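Local coordinates for protein Poly(A) ribonuclease POP2 (Saccharomyces cerevisiae, PDB 1UOC) that acts as a 3'-exoribonuclease preferring poly(A) and is probably a catalytic subunit of the CCR4-NOT mRNA deadenylase, this chain being its RNase domain, at residues M151-V156 / Q192-N196; Y38-S44 / G82-A88. All coordinates share one frame; numbering follows the deposited sequence.

Overall arrangement
Both contacts belong to the RNase D-type (DEDD) domain; contact 2 lies in its central mixed sheet, contact 1 beside it, where two of its strands begin. Contact 2 comes first along the chain and closes before contact 1 opens; it pairs strands 40-48 and 77-86 antiparallel, in the middle of the sheet. Contact 1 joins the loop that leads from helix 138-146 into strand 157-160 to the end of helix 183-193, just before strand 197-199. Strand 157-160 lies between strands 40-48 and 197-199, so contact 1 sits at the entry to the two strands that extend the sheet from contact 2. Their centres are about 13 Å apart, and they touch where Val156 packs on Asn39 and Val41. Contact 2 carries Ser44 of the predicted metal site.

Contact 1. Residues M151-V156 / Q192-N196; sequences MMDDSV and QYMPN
The Tyr193 ring is met obliquely by two methionine methyls, Met152 CE coming to 3.4 Å from Tyr193 CE2 on the rim and Met151 CE reaching Tyr193 CB at the root of the side chain. Met152 and Tyr193 run side by side in the same direction, which brings the Met152 sulfur 5.5 Å from the ring centroid in an oblique Met-aromatic contact. The Met151 chain bends at both chi2 and chi3 (-53° and -68°), turning its methyl onto both Tyr193 CB and Met194 CG. Ile171 and Met175 add apolar cover to Tyr193, which also touches a bound xenon atom. The other flat group, the Asn196 amide, has its partner nearly in its own plane: ND2 gives a hydrogen bond of 3.1 Å to Asp154 O, while Asn196 CB lies 3.3 Å from Val156 O. With an alanine here, Asp154 O would probably lose its side-chain donor, and the turn would be held less firmly to the chain leaving the helix. Between the two ends, Met152 N donates almost straight to Tyr193 O over 2.8 Å, and Pro195 lays CG 3.4 Å from Asp154 N, against the backbone of Asp153 and Asp154. Water 1 bridges the two backbones, bonded to Val156 O and accepting from Asn196 N. Asp153 OD1 takes bonds from Ser155 N and Ser155 OG on the same face of its carboxylate, the first of them making an Asx turn. Val156 N bonds back to Asp153 O, closing a type I beta turn over the same residues, and this doubly bonded turn packs against a helix C-terminus where two neighbouring parallel strands of the DEDD nuclease sheet begin.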
loop_
_atom_site.group_PDB
_atom_site.type_symbol
_atom_site.label_atom_id
_atom_site.label_comp_id
_atom_site.label_asym_id
_atom_site.label_seq_id
_atom_site.Cartn_x
_atom_site.Cartn_y
_atom_site.Cartn_z
ATOM N N MET A 151 9.736 9.026 -2.973
ATOM C CA MET A 151 10.464 8.140 -3.883
ATOM C C MET A 151 11.974 8.381 -3.951
ATOM O O MET A 151 12.450 9.478 -3.695
ATOM C CB MET A 151 9.898 8.265 -5.300
ATOM C CG MET A 151 8.377 8.297 -5.396
ATOM S SD MET A 151 7.586 6.923 -4.567
ATOM C CE MET A 151 8.064 5.543 -5.582
ATOM N N MET A 152 12.712 7.332 -4.306
ATOM C CA MET A 152 14.164 7.401 -4.461
ATOM C C MET A 152 14.899 7.985 -3.269
ATOM O O MET A 152 15.861 8.730 -3.434
ATOM C CB MET A 152 14.503 8.222 -5.702
ATOM C CG MET A 152 14.002 7.612 -6.991
ATOM S SD MET A 152 14.355 8.686 -8.375
ATOM C CE MET A 152 12.770 8.796 -9.135
ATOM N N ASP A 153 14.465 7.626 -2.069
ATOM C CA ASP A 153 15.065 8.145 -0.846
ATOM C C ASP A 153 15.022 7.073 0.232
ATOM O O ASP A 153 13.962 6.783 0.783
ATOM C CB ASP A 153 14.278 9.379 -0.397
ATOM C CG ASP A 153 14.921 10.089 0.760
ATOM O OD1 ASP A 153 15.625 9.428 1.550
ATOM O OD2 ASP A 153 14.714 11.306 0.879
ATOM N N ASP A 154 16.178 6.509 0.556
ATOM C CA ASP A 154 16.252 5.446 1.547
ATOM C C ASP A 154 15.922 5.853 2.988
ATOM O O ASP A 154 15.881 4.999 3.875
ATOM C CB ASP A 154 17.626 4.763 1.479
ATOM C CG ASP A 154 18.739 5.593 2.092
ATOM O OD1 ASP A 154 18.828 6.809 1.823
ATOM O OD2 ASP A 154 19.545 5.011 2.846
ATOM N N SER A 155 15.681 7.137 3.239
ATOM C CA SER A 155 15.320 7.526 4.601
ATOM C C SER A 155 13.812 7.324 4.771
ATOM O O SER A 155 13.264 7.515 5.851
ATOM C CB SER A 155 15.712 8.984 4.901
ATOM O OG SER A 155 15.029 9.903 4.071
ATOM N N VAL A 156 13.163 6.934 3.677
ATOM C CA VAL A 156 11.734 6.664 3.646
ATOM C C VAL A 156 11.566 5.151 3.488
ATOM O O VAL A 156 12.142 4.533 2.587
ATOM C CB VAL A 156 11.039 7.389 2.460
ATOM C CG1 VAL A 156 9.591 6.921 2.333
ATOM C CG2 VAL A 156 11.069 8.887 2.674
ATOM N N GLN A 192 15.026 1.091 -7.251
ATOM C CA GLN A 192 15.449 2.465 -7.534
ATOM C C GLN A 192 14.419 3.487 -7.044
ATOM O O GLN A 192 14.789 4.532 -6.520
ATOM C CB GLN A 192 15.692 2.652 -9.039
ATOM C CG GLN A 192 16.958 1.951 -9.563
ATOM C CD GLN A 192 18.186 2.352 -8.766
ATOM O OE1 GLN A 192 18.329 3.505 -8.375
ATOM N NE2 GLN A 192 19.071 1.406 -8.523
ATOM N N TYR A 193 13.129 3.185 -7.213
ATOM C CA TYR A 193 12.072 4.088 -6.754
ATOM C C TYR A 193 11.793 3.938 -5.267
ATOM O O TYR A 193 11.425 4.905 -4.594
ATOM C CB TYR A 193 10.770 3.850 -7.523
ATOM C CG TYR A 193 10.786 4.413 -8.927
ATOM C CD1 TYR A 193 10.743 3.572 -10.033
ATOM C CD2 TYR A 193 10.863 5.794 -9.145
ATOM C CE1 TYR A 193 10.782 4.090 -11.328
ATOM C CE2 TYR A 193 10.900 6.316 -10.428
ATOM C CZ TYR A 193 10.861 5.460 -11.513
ATOM O OH TYR A 193 10.921 5.980 -12.784
ATOM N N MET A 194 11.965 2.723 -4.753
ATOM C CA MET A 194 11.723 2.465 -3.333
ATOM C C MET A 194 12.905 1.695 -2.774
ATOM O O MET A 194 12.848 0.472 -2.612
ATOM C CB MET A 194 10.440 1.638 -3.137
ATOM C CG MET A 194 9.198 2.242 -3.741
ATOM S SD MET A 194 7.715 1.317 -3.305
ATOM C CE MET A 194 8.201 -0.285 -3.842
ATOM N N PRO A 195 14.006 2.406 -2.488
ATOM C CA PRO A 195 15.242 1.824 -1.947
ATOM C C PRO A 195 15.118 1.211 -0.554
ATOM O O PRO A 195 16.046 0.567 -0.062
ATOM C CB PRO A 195 16.221 3.005 -1.979
ATOM C CG PRO A 195 15.307 4.209 -1.800
ATOM C CD PRO A 195 14.141 3.861 -2.689
ATOM N N ASN A 196 13.969 1.402 0.080
ATOM C CA ASN A 196 13.771 0.872 1.428
ATOM C C ASN A 196 12.312 0.461 1.583
ATOM O O ASN A 196 11.444 1.304 1.786
ATOM C CB ASN A 196 14.143 1.964 2.446
ATOM C CG ASN A 196 14.193 1.458 3.872
ATOM O OD1 ASN A 196 13.888 0.300 4.154
ATOM N ND2 ASN A 196 14.574 2.339 4.788
HETATM O O HOH W 1 11.942 3.819 -0.020
#

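Contact 2. Residues Y38-S44 / G82-A88; sequences YNHVSIS and GLSLSDA
His40 and Ser86 exchange backbone hydrogen bonds at one end of an antiparallel ladder, His40 N meeting Ser86 O at 2.8 Å. Ser42 with Ser84 and Ser44 with Gly82 form the next hydrogen-bonded pairs, Gly82 N reaching Ser44 O at 2.9 Å. Asn39 and His40 both face Ser86, a classic beta bulge. There His40 ND1 donates to Asn39 OD1, which lies at the edge of the imidazole in its plane and would restrict the ring's rotation, while Ala88 CA sits over one ring face, 3.7 Å from the centroid, as a CH-pi contact. Tyr38 turns its ring edge to Ser86 and Asp87. On the face bearing Val41, Ile43, Leu83 and Leu85, a chi1 of -165° carries Val41 CG1 to 3.6 Å from Leu85 CD1, and Ile43 CB packs on Leu83 CD2. On the serine face, Ser42 OG bonds to Ser251 O of helix 247-264, whereas Ser84 OG pairs with Thr99 OG1 of the neighbouring strand 99-103 and with Lys92 NZ, satisfying these buried hydroxyls. The strand pair is thus apolar on one face and polar on the other, where Ser44 touches Gln250, its partner in the predicted divalent-metal site.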
loop_
_atom_site.group_PDB
_atom_site.type_symbol
_atom_site.label_atom_id
_atom_site.label_comp_id
_atom_site.label_asym_id
_atom_site.label_seq_id
_atom_site.Cartn_x
_atom_site.Cartn_y
_atom_site.Cartn_z
ATOM N N TYR A 38 7.386 11.658 9.586
ATOM C CA TYR A 38 6.567 10.468 9.450
ATOM C C TYR A 38 7.012 9.825 8.149
ATOM O O TYR A 38 6.304 9.860 7.137
ATOM C CB TYR A 38 5.099 10.873 9.454
ATOM C CG TYR A 38 4.750 11.609 10.731
ATOM C CD1 TYR A 38 4.675 13.007 10.763
ATOM C CD2 TYR A 38 4.576 10.911 11.929
ATOM C CE1 TYR A 38 4.440 13.687 11.951
ATOM C CE2 TYR A 38 4.341 11.576 13.126
ATOM C CZ TYR A 38 4.274 12.963 13.131
ATOM O OH TYR A 38 4.046 13.619 14.320
ATOM N N ASN A 39 8.217 9.250 8.218
ATOM C CA ASN A 39 8.891 8.639 7.080
ATOM C C ASN A 39 8.559 7.197 6.724
ATOM O O ASN A 39 9.237 6.598 5.885
ATOM C CB ASN A 39 10.421 8.815 7.215
ATOM C CG ASN A 39 11.001 8.172 8.490
ATOM O OD1 ASN A 39 10.372 7.321 9.120
ATOM N ND2 ASN A 39 12.223 8.574 8.856
ATOM N N HIS A 40 7.540 6.630 7.362
ATOM C CA HIS A 40 7.097 5.268 7.039
ATOM C C HIS A 40 5.776 5.446 6.278
ATOM O O HIS A 40 4.841 6.073 6.773
ATOM C CB HIS A 40 6.885 4.429 8.308
ATOM C CG HIS A 40 8.146 3.833 8.859
ATOM N ND1 HIS A 40 9.240 4.596 9.219
ATOM C CD2 HIS A 40 8.497 2.544 9.085
ATOM C CE1 HIS A 40 10.209 3.799 9.637
ATOM N NE2 HIS A 40 9.786 2.549 9.565
ATOM N N VAL A 41 5.720 4.901 5.069
ATOM C CA VAL A 41 4.554 5.026 4.201
ATOM C C VAL A 41 3.994 3.665 3.780
ATOM O O VAL A 41 4.720 2.832 3.230
ATOM C CB VAL A 41 4.930 5.766 2.896
ATOM C CG1 VAL A 41 3.674 6.220 2.149
ATOM C CG2 VAL A 41 5.830 6.939 3.222
ATOM N N SER A 42 2.707 3.445 4.022
ATOM C CA SER A 42 2.070 2.192 3.616
ATOM C C SER A 42 1.200 2.516 2.407
ATOM O O SER A 42 0.723 3.645 2.259
ATOM C CB SER A 42 1.192 1.648 4.730
ATOM O OG SER A 42 0.164 2.578 5.012
ATOM N N ILE A 43 1.007 1.532 1.542
ATOM C CA ILE A 43 0.189 1.725 0.358
ATOM C C ILE A 43 -0.764 0.561 0.117
ATOM O O ILE A 43 -0.442 -0.596 0.380
ATOM C CB ILE A 43 1.059 1.923 -0.903
ATOM C CG1 ILE A 43 0.159 2.041 -2.138
ATOM C CG2 ILE A 43 2.059 0.770 -1.042
ATOM C CD1 ILE A 43 0.915 2.168 -3.429
ATOM N N SER A 44 -1.944 0.884 -0.388
ATOM C CA SER A 44 -2.951 -0.115 -0.699
ATOM C C SER A 44 -3.639 0.330 -1.986
ATOM O O SER A 44 -3.672 1.524 -2.312
ATOM C CB SER A 44 -3.968 -0.232 0.428
ATOM O OG SER A 44 -4.773 -1.376 0.214
ATOM N N GLY A 82 -4.721 4.034 -1.254
ATOM C CA GLY A 82 -4.517 4.615 0.058
ATOM C C GLY A 82 -3.054 4.764 0.451
ATOM O O GLY A 82 -2.218 3.949 0.075
ATOM N N LEU A 83 -2.742 5.830 1.185
ATOM C CA LEU A 83 -1.387 6.077 1.683
ATOM C C LEU A 83 -1.533 6.491 3.134
ATOM O O LEU A 83 -2.378 7.314 3.471
ATOM C CB LEU A 83 -0.682 7.217 0.933
ATOM C CG LEU A 83 -0.213 7.014 -0.505
ATOM C CD1 LEU A 83 0.543 8.270 -0.949
ATOM C CD2 LEU A 83 0.678 5.770 -0.612
ATOM N N SER A 84 -0.718 5.906 3.998
ATOM C CA SER A 84 -0.759 6.249 5.403
ATOM C C SER A 84 0.680 6.538 5.824
ATOM O O SER A 84 1.613 5.869 5.361
ATOM C CB SER A 84 -1.333 5.088 6.218
ATOM O OG SER A 84 -1.788 5.546 7.476
ATOM N N LEU A 85 0.852 7.541 6.683
ATOM C CA LEU A 85 2.179 7.921 7.160
ATOM C C LEU A 85 2.308 7.855 8.672
ATOM O O LEU A 85 1.347 8.135 9.401
ATOM C CB LEU A 85 2.491 9.350 6.715
ATOM C CG LEU A 85 3.175 9.586 5.374
ATOM C CD1 LEU A 85 2.427 8.873 4.277
ATOM C CD2 LEU A 85 3.213 11.092 5.112
ATOM N N SER A 86 3.496 7.490 9.140
ATOM C CA SER A 86 3.799 7.441 10.565
ATOM C C SER A 86 5.312 7.326 10.709
ATOM O O SER A 86 6.019 7.131 9.714
ATOM C CB SER A 86 3.145 6.238 11.242
ATOM O OG SER A 86 3.937 5.069 11.045
ATOM N N ASP A 87 5.814 7.452 11.936
ATOM C CA ASP A 87 7.246 7.302 12.166
ATOM C C ASP A 87 7.477 5.810 12.405
ATOM O O ASP A 87 6.538 5.016 12.316
ATOM C CB ASP A 87 7.711 8.163 13.365
ATOM C CG ASP A 87 7.163 7.687 14.714
ATOM O OD1 ASP A 87 7.339 8.438 15.698
ATOM O OD2 ASP A 87 6.575 6.586 14.810
ATOM N N ALA A 88 8.708 5.423 12.712
ATOM C CA ALA A 88 9.032 4.014 12.914
ATOM C C ALA A 88 8.265 3.349 14.056
ATOM O O ALA A 88 8.031 2.143 14.028
ATOM C CB ALA A 88 10.551 3.852 13.135
#